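Local coordinates for PF14_0633 protein (Plasmodium falciparum, PDB 3IGM) that binds specific DNA sequences through its AP2 domain, which forms a domain-swapped dimer on its cognate DNA, and acts as a transcriptional regulator, at the interface of chains A and B. Numbering follows the deposited sequence. Chains: chain A/B, PF14_0633 protein.

The interface of chains A and B. Residues chain A 8-11, 22-24; chain B 54-55, 58.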
# COMPACT_ATOMS: atom_id res chain seq x y z
N TYR A 8 8.57 -1.82 18.08
CA TYR A 8 8.46 -0.85 19.17
C TYR A 8 7.14 -0.95 19.93
O TYR A 8 6.08 -0.98 19.31
CB TYR A 8 8.67 0.58 18.65
CG TYR A 8 8.95 1.54 19.77
CD1 TYR A 8 7.94 2.32 20.32
CD2 TYR A 8 10.23 1.64 20.34
CE1 TYR A 8 8.19 3.19 21.36
CE2 TYR A 8 10.49 2.50 21.40
CZ TYR A 8 9.47 3.28 21.90
OH TYR A 8 9.71 4.14 22.95
N PRO A 9 7.19 -1.00 21.27
CA PRO A 9 6.00 -1.14 22.11
C PRO A 9 4.92 -0.09 21.81
O PRO A 9 5.18 1.11 21.89
CB PRO A 9 6.53 -0.94 23.53
CG PRO A 9 7.95 -1.36 23.46
CD PRO A 9 8.43 -0.99 22.09
N GLY A 10 3.73 -0.57 21.45
CA GLY A 10 2.58 0.30 21.27
C GLY A 10 2.35 0.68 19.83
O GLY A 10 1.31 1.25 19.51
N VAL A 11 3.30 0.36 18.96
CA VAL A 11 3.19 0.72 17.55
C VAL A 11 2.94 -0.52 16.70
O VAL A 11 3.73 -1.47 16.73
CB VAL A 11 4.47 1.45 17.02
CG1 VAL A 11 4.36 1.74 15.53
CG2 VAL A 11 4.73 2.74 17.82
N ALA A 22 -0.21 4.17 16.62
CA ALA A 22 0.44 4.27 17.91
C ALA A 22 -0.67 4.28 18.95
O ALA A 22 -1.54 5.18 18.96
CB ALA A 22 1.28 5.55 17.98
N PHE A 23 -0.67 3.25 19.78
CA PHE A 23 -1.65 3.06 20.84
C PHE A 23 -1.03 3.53 22.13
O PHE A 23 0.11 3.19 22.43
CB PHE A 23 -2.07 1.58 20.93
CG PHE A 23 -2.99 1.16 19.82
CD1 PHE A 23 -4.38 1.19 20.00
CD2 PHE A 23 -2.48 0.77 18.59
CE1 PHE A 23 -5.24 0.84 18.98
CE2 PHE A 23 -3.33 0.42 17.54
CZ PHE A 23 -4.72 0.44 17.74
N PHE A 24 -1.77 4.32 22.89
CA PHE A 24 -1.23 4.95 24.10
C PHE A 24 -2.34 5.08 25.13
O PHE A 24 -3.52 5.14 24.78
CB PHE A 24 -0.62 6.34 23.78
CG PHE A 24 -1.60 7.35 23.22
CD1 PHE A 24 -2.15 8.35 24.02
CD2 PHE A 24 -1.97 7.31 21.88
CE1 PHE A 24 -3.05 9.29 23.50
CE2 PHE A 24 -2.87 8.24 21.35
CZ PHE A 24 -3.41 9.23 22.16
N PHE B 54 6.10 9.76 18.15
CA PHE B 54 4.86 10.15 18.84
C PHE B 54 4.70 9.36 20.13
O PHE B 54 4.35 9.91 21.19
CB PHE B 54 3.65 9.90 17.93
CG PHE B 54 2.31 10.08 18.63
CD1 PHE B 54 1.75 11.35 18.77
CD2 PHE B 54 1.62 8.98 19.13
CE1 PHE B 54 0.52 11.54 19.42
CE2 PHE B 54 0.38 9.15 19.77
CZ PHE B 54 -0.16 10.44 19.92
N MET B 55 4.96 8.06 20.04
CA MET B 55 4.90 7.15 21.18
C MET B 55 5.78 7.66 22.34
O MET B 55 5.32 7.74 23.47
CB MET B 55 5.29 5.73 20.74
CG MET B 55 4.68 4.62 21.56
SD MET B 55 2.88 4.64 21.51
CE MET B 55 2.58 4.27 23.24
N VAL B 58 4.34 11.36 23.47
CA VAL B 58 3.03 11.33 24.11
C VAL B 58 3.04 10.56 25.44
O VAL B 58 2.28 10.89 26.34
CB VAL B 58 1.92 10.80 23.16
CG1 VAL B 58 1.81 9.26 23.22
CG2 VAL B 58 0.59 11.46 23.47
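A:Phe24 and B:Phe54 meet edge to face at the apolar centre: their planes are turned 77° apart and their centroids lie 5.3 Å from each other. The rim atom CD2 of A:Phe24 lies in the plane of the B:Phe54 ring, 3.7 Å from its CE2, which shows that B:Phe54 presents its edge to the other ring. On the helix side, B:Val58 CB lies above one face of B:Phe54, toward its rim, while the methyl CG1 of B:Val58 reaches A:Phe24 CB at 3.8 Å. B:Phe54 and B:Val58, one turn apart on helix 40-58 of chain B, both pack against A:Phe24. A:Phe24 CG sits between the backbone N and the carbonyl carbon (chi1 61°), a crowded position that directs the ring toward B:Phe54 and B:Val58. From the same strand, 19-26, the methyl CB of A:Ala22 touches B:Phe54 CD2 at 3.6 Å.

Beside this ring pair, B:Met55 has more surface hidden by the partner than any other residue here, 84 Å². Its CG is anti to the backbone N (chi1 -152°), and the chain then bends at chi2 and chi3, running between strand 19-26 and the loop holding A:Tyr8 to A:Gly10. There CG lies in plane at the edge of the A:Tyr8 ring, 3.8 Å from CE1.

This patch is part of the two-fold domain-swapped dimer, in which the helix of one chain packs on the sheet of the other. No nitrogen or oxygen pairs bond across it, so carbon and sulphur contacts carry the fit. The placement of the B:Met55 S-methyl end against A:Phe23 O is doubtful. At the polar rim, the methylene CG of B:Met55 stands 3.6 Å from A:Pro9 O, a main-chain carbonyl.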